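Local coordinates for protein putative fructose-aminoacid-6-phosphate deglycase (Bacillus subtilis, PDB 3EUA) that catalyses the conversion of a range of fructosamine 6-phosphates to glucose 6-phosphate and a free amino acid, working as a homooctamer of two-SIS-domain subunits, at residues A[181-186]-A[307-312]; A[196-201]-A[210-215]. All coordinates share one frame; numbering follows the deposited sequence.

Contact 1: residues A[181-186]-A[307-312]; sequences DNAKQF and ADELAE
Two long helices, 158-190 and 288-313, pack side by side here, and the segments where they meet fall in the second SIS range, running in the same general sense with axes 8.0 Å apart and a crossing angle of -36°. Glu-309 reaches across to the facing helix. Its CB lies 3.5 Å from the carbonyl O of Ala-183 and its CG 3.7 Å from the Ala-183 CB; the small alanine suits this place because it lets the glutamate stem lie against the neighbouring helix. The chain then bends at chi2 (-64°), which carries the carboxylate across the Lys-184 side chain, OE1 coming within 3.5 Å of Lys-184 CG. The lysine runs extended until a single bend at chi4 brings NZ over the carboxylate, where it forms a salt bridge of 3.2 Å to Glu-309 OE2, approaching from above the plane. On the buried flank, Phe-186 and Leu-310 meet obliquely, Phe-186 CE2 standing 3.9 Å from Leu-310 CD2, while Tyr-306 and His-190 also pack on the phenylalanine ring. Apolar side chains inside and a charged pair on the more exposed side are typical of two amphipathic helices joined along one flank of an alpha/beta domain.

Contact 2: residues A[196-201]-A[210-215]; sequences IYTMAS and SYSICI
Thr-198 and Ser-212 meet through their hydroxyls, OG1 and OG lying 2.7 Å apart in a short hydrogen bond that either could donate. The threonine turns its OG1 to the helix by placing it between its own backbone N and carbonyl carbon (chi1 64°), and the serine brings OG to meet it from beside its backbone N. Ser-212 OG also bonds to Ser-224 OG, and both hydroxyls make weak bonds to the carbonyl O of Ala-208, so the two buried hydroxyls share the Ala-208 carbonyl, and Ser-212 has Ser-224 as a further partner. They sit within a beta-alpha-beta unit, in which helix 205-220 crosses over the sheet between the parallel neighbours 197-200 and 226-228; small hydroxylated residues allow close approach there, with the Thr-198 and Ser-212 CA atoms 6.5 Å apart. A valine in place of Thr-198 would probably leave Ser-212 OG without this short bond and the Ala-208 carbonyl without one of its weak donors. Apolar contact comes from the threonine's other branch: CG2 approaches Tyr-211 CD2 obliquely at 4.1 Å. Within the helix, Ile-215 lays its CB 3.9 Å above one face of the Tyr-211 ring, offset toward the rim, while the tyrosine OH bonds weakly to the Leu-303 carbonyl.

In the fold
Both contacts belong to the second SIS region, their centres about 15 Å apart. Along the chain, contact 2 is nested within the loop closed by contact 1: helix 158-190 leads into strand 197-200, helix 205-220 follows, and helix 288-313 comes last. Contact 2 ties a strand of the four-stranded parallel sheet to the helix that crosses over it, whereas contact 1 joins two helices farther from the chain's centre. They touch directly where Ala-307 packs on Tyr-211 and Ile-215, and Phe-186 reaches the Tyr-211 hydroxyl. Helix 288-313 thus lies against both 158-190 and 205-220, bringing the last helix of the chain back to elements that come early in this half.

Contact 1: residues A[181-186]-A[307-312]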
loop_
_atom_site.group_PDB
_atom_site.type_symbol
_atom_site.label_atom_id
_atom_site.label_comp_id
_atom_site.label_asym_id
_atom_site.label_seq_id
_atom_site.Cartn_x
_atom_site.Cartn_y
_atom_site.Cartn_z
ATOM N N ASP A 181 28.202 -2.427 -15.441
ATOM C CA ASP A 181 27.895 -2.804 -16.827
ATOM C C ASP A 181 26.398 -3.075 -16.987
ATOM O O ASP A 181 25.812 -2.713 -18.004
ATOM C CB ASP A 181 28.757 -3.989 -17.252
ATOM C CG ASP A 181 30.249 -3.617 -17.331
ATOM O OD1 ASP A 181 30.564 -2.393 -17.330
ATOM O OD2 ASP A 181 31.106 -4.532 -17.404
ATOM N N ASN A 182 25.794 -3.717 -15.987
ATOM C CA ASN A 182 24.351 -3.969 -16.006
ATOM C C ASN A 182 23.545 -2.695 -16.061
ATOM O O ASN A 182 22.486 -2.674 -16.680
ATOM C CB ASN A 182 23.906 -4.786 -14.804
ATOM C CG ASN A 182 24.402 -6.221 -14.862
ATOM O OD1 ASN A 182 24.843 -6.695 -15.920
ATOM N ND2 ASN A 182 24.336 -6.923 -13.731
ATOM N N ALA A 183 24.004 -1.660 -15.372
ATOM C CA ALA A 183 23.335 -0.367 -15.374
ATOM C C ALA A 183 23.336 0.230 -16.790
ATOM O O ALA A 183 22.316 0.720 -17.283
ATOM C CB ALA A 183 24.018 0.564 -14.398
ATOM N N LYS A 184 24.494 0.160 -17.442
ATOM C CA LYS A 184 24.614 0.671 -18.809
ATOM C C LYS A 184 23.739 -0.123 -19.754
ATOM O O LYS A 184 23.084 0.455 -20.600
ATOM C CB LYS A 184 26.069 0.654 -19.298
ATOM C CG LYS A 184 26.988 1.547 -18.498
ATOM C CD LYS A 184 28.399 1.635 -19.115
ATOM C CE LYS A 184 29.404 2.265 -18.158
ATOM N NZ LYS A 184 29.053 3.679 -17.726
ATOM N N GLN A 185 23.727 -1.439 -19.602
ATOM C CA GLN A 185 22.926 -2.303 -20.444
ATOM C C GLN A 185 21.455 -2.016 -20.279
ATOM O O GLN A 185 20.693 -2.000 -21.261
ATOM C CB GLN A 185 23.234 -3.729 -20.042
ATOM C CG GLN A 185 22.584 -4.823 -20.858
ATOM C CD GLN A 185 23.120 -6.186 -20.425
ATOM O OE1 GLN A 185 23.272 -6.450 -19.228
ATOM N NE2 GLN A 185 23.399 -7.052 -21.392
ATOM N N PHE A 186 21.051 -1.807 -19.033
ATOM C CA PHE A 186 19.672 -1.483 -18.737
ATOM C C PHE A 186 19.268 -0.194 -19.470
ATOM O O PHE A 186 18.220 -0.142 -20.108
ATOM C CB PHE A 186 19.497 -1.365 -17.232
ATOM C CG PHE A 186 18.246 -0.675 -16.827
ATOM C CD1 PHE A 186 17.051 -1.351 -16.822
ATOM C CD2 PHE A 186 18.269 0.659 -16.425
ATOM C CE1 PHE A 186 15.893 -0.718 -16.450
ATOM C CE2 PHE A 186 17.118 1.304 -16.058
ATOM C CZ PHE A 186 15.913 0.607 -16.077
ATOM N N ALA A 307 19.333 4.369 -12.759
ATOM C CA ALA A 307 18.611 5.613 -13.075
ATOM C C ALA A 307 19.512 6.632 -13.764
ATOM O O ALA A 307 19.112 7.242 -14.752
ATOM C CB ALA A 307 17.994 6.208 -11.795
ATOM N N ASP A 308 20.727 6.799 -13.242
ATOM C CA ASP A 308 21.718 7.726 -13.799
ATOM C C ASP A 308 22.057 7.405 -15.239
ATOM O O ASP A 308 22.084 8.318 -16.073
ATOM C CB ASP A 308 23.005 7.747 -12.949
ATOM C CG ASP A 308 22.825 8.449 -11.592
ATOM O OD1 ASP A 308 21.908 9.303 -11.417
ATOM O OD2 ASP A 308 23.663 8.186 -10.694
ATOM N N GLU A 309 22.280 6.117 -15.524
ATOM C CA GLU A 309 22.566 5.651 -16.884
ATOM C C GLU A 309 21.375 5.845 -17.845
ATOM O O GLU A 309 21.545 6.230 -19.015
ATOM C CB GLU A 309 22.951 4.159 -16.887
ATOM C CG GLU A 309 24.237 3.805 -16.175
ATOM C CD GLU A 309 25.495 4.410 -16.812
ATOM O OE1 GLU A 309 25.515 4.728 -18.026
ATOM O OE2 GLU A 309 26.494 4.547 -16.089
ATOM N N LEU A 310 20.183 5.551 -17.339
ATOM C CA LEU A 310 18.961 5.676 -18.110
ATOM C C LEU A 310 18.736 7.131 -18.499
ATOM O O LEU A 310 18.459 7.417 -19.667
ATOM C CB LEU A 310 17.781 5.128 -17.301
ATOM C CG LEU A 310 16.428 5.113 -17.987
ATOM C CD1 LEU A 310 16.416 4.263 -19.259
ATOM C CD2 LEU A 310 15.338 4.636 -17.001
ATOM N N ALA A 311 18.861 8.038 -17.519
ATOM C CA ALA A 311 18.665 9.483 -17.748
ATOM C C ALA A 311 19.630 10.013 -18.841
ATOM O O ALA A 311 19.250 10.817 -19.673
ATOM C CB ALA A 311 18.828 10.260 -16.462
ATOM N N GLU A 312 20.873 9.554 -18.801
ATOM C CA GLU A 312 21.876 9.928 -19.777
ATOM C C GLU A 312 21.513 9.382 -21.152
ATOM O O GLU A 312 21.537 10.124 -22.127
ATOM C CB GLU A 312 23.251 9.417 -19.334
ATOM C CG GLU A 312 24.389 9.725 -20.315
ATOM C CD GLU A 312 25.736 9.127 -19.882
ATOM O OE1 GLU A 312 25.861 8.614 -18.721
ATOM O OE2 GLU A 312 26.660 9.176 -20.731
#

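Contact 2: residues A[196-201]-A[210-215]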
loop_
_atom_site.group_PDB
_atom_site.type_symbol
_atom_site.label_atom_id
_atom_site.label_comp_id
_atom_site.label_asym_id
_atom_site.label_seq_id
_atom_site.Cartn_x
_atom_site.Cartn_y
_atom_site.Cartn_z
ATOM N N ILE A 196 7.669 0.462 -17.733
ATOM C CA ILE A 196 8.580 -0.470 -17.083
ATOM C C ILE A 196 8.023 -0.745 -15.703
ATOM O O ILE A 196 7.870 0.183 -14.895
ATOM C CB ILE A 196 10.007 0.067 -16.914
ATOM C CG1 ILE A 196 10.636 0.459 -18.260
ATOM C CG2 ILE A 196 10.866 -1.004 -16.161
ATOM C CD1 ILE A 196 11.987 1.258 -18.142
ATOM N N TYR A 197 7.676 -2.000 -15.452
ATOM C CA TYR A 197 7.162 -2.410 -14.142
ATOM C C TYR A 197 8.287 -2.684 -13.182
ATOM O O TYR A 197 9.413 -2.960 -13.589
ATOM C CB TYR A 197 6.333 -3.692 -14.286
ATOM C CG TYR A 197 4.989 -3.503 -14.919
ATOM C CD1 TYR A 197 3.888 -3.217 -14.128
ATOM C CD2 TYR A 197 4.798 -3.599 -16.291
ATOM C CE1 TYR A 197 2.618 -3.027 -14.683
ATOM C CE2 TYR A 197 3.527 -3.419 -16.859
ATOM C CZ TYR A 197 2.439 -3.143 -16.044
ATOM O OH TYR A 197 1.171 -2.953 -16.568
ATOM N N THR A 198 8.004 -2.552 -11.887
ATOM C CA THR A 198 8.932 -2.944 -10.864
ATOM C C THR A 198 8.166 -3.964 -10.019
ATOM O O THR A 198 6.906 -4.051 -10.084
ATOM C CB THR A 198 9.438 -1.793 -9.976
ATOM O OG1 THR A 198 8.342 -1.223 -9.236
ATOM C CG2 THR A 198 10.172 -0.729 -10.811
HETATM N N MSE A 199 8.904 -4.767 -9.275
HETATM C CA MSE A 199 8.301 -5.786 -8.421
HETATM C C MSE A 199 9.204 -6.226 -7.267
HETATM O O MSE A 199 10.377 -6.410 -7.436
HETATM C CB MSE A 199 7.892 -6.979 -9.278
HETATM C CG MSE A 199 7.352 -8.125 -8.514
HETATM SE SE MSE A 199 6.237 -9.324 -9.548
HETATM C CE MSE A 199 6.600 -10.507 -8.366
ATOM N N ALA A 200 8.624 -6.369 -6.089
ATOM C CA ALA A 200 9.337 -6.795 -4.876
ATOM C C ALA A 200 8.298 -7.068 -3.771
ATOM O O ALA A 200 7.089 -6.885 -3.996
ATOM C CB ALA A 200 10.347 -5.752 -4.423
ATOM N N SER A 201 8.761 -7.554 -2.619
ATOM C CA SER A 201 7.899 -7.835 -1.465
ATOM C C SER A 201 8.598 -7.471 -0.159
ATOM O O SER A 201 9.719 -6.951 -0.148
ATOM C CB SER A 201 7.480 -9.316 -1.441
ATOM O OG SER A 201 8.601 -10.160 -1.250
ATOM N N SER A 210 9.272 3.422 -4.913
ATOM C CA SER A 210 9.999 4.670 -5.165
ATOM C C SER A 210 10.550 4.677 -6.578
ATOM O O SER A 210 10.494 5.671 -7.293
ATOM C CB SER A 210 11.156 4.804 -4.169
ATOM O OG SER A 210 11.663 6.121 -4.243
ATOM N N TYR A 211 11.102 3.561 -7.019
ATOM C CA TYR A 211 11.666 3.560 -8.386
ATOM C C TYR A 211 10.575 3.844 -9.378
ATOM O O TYR A 211 10.791 4.558 -10.366
ATOM C CB TYR A 211 12.323 2.249 -8.749
ATOM C CG TYR A 211 13.410 2.399 -9.784
ATOM C CD1 TYR A 211 14.632 2.900 -9.428
ATOM C CD2 TYR A 211 13.222 2.021 -11.082
ATOM C CE1 TYR A 211 15.642 3.065 -10.345
ATOM C CE2 TYR A 211 14.252 2.155 -12.025
ATOM C CZ TYR A 211 15.459 2.670 -11.628
ATOM O OH TYR A 211 16.480 2.838 -12.518
ATOM N N SER A 212 9.400 3.269 -9.148
ATOM C CA SER A 212 8.268 3.479 -10.054
ATOM C C SER A 212 7.749 4.908 -10.064
ATOM O O SER A 212 7.675 5.555 -11.129
ATOM C CB SER A 212 7.085 2.542 -9.722
ATOM O OG SER A 212 7.381 1.179 -10.058
ATOM N N ILE A 213 7.427 5.417 -8.889
ATOM C CA ILE A 213 6.802 6.738 -8.827
ATOM C C ILE A 213 7.748 7.942 -8.943
ATOM O O ILE A 213 7.362 8.952 -9.515
ATOM C CB ILE A 213 5.867 6.888 -7.600
ATOM C CG1 ILE A 213 6.651 6.809 -6.291
ATOM C CG2 ILE A 213 4.704 5.860 -7.692
ATOM C CD1 ILE A 213 6.028 7.639 -5.186
ATOM N N CYS A 214 8.974 7.785 -8.449
ATOM C CA CYS A 214 10.007 8.817 -8.460
ATOM C C CYS A 214 10.957 8.730 -9.649
ATOM O O CYS A 214 10.988 9.612 -10.467
ATOM C CB CYS A 214 10.790 8.766 -7.162
ATOM S SG CYS A 214 9.724 9.115 -5.739
ATOM N N ILE A 215 11.700 7.651 -9.791
ATOM C CA ILE A 215 12.642 7.609 -10.884
ATOM C C ILE A 215 11.948 7.541 -12.239
ATOM O O ILE A 215 12.178 8.400 -13.121
ATOM C CB ILE A 215 13.639 6.430 -10.768
ATOM C CG1 ILE A 215 14.502 6.549 -9.496
ATOM C CG2 ILE A 215 14.474 6.348 -12.054
ATOM C CD1 ILE A 215 15.532 7.699 -9.483
#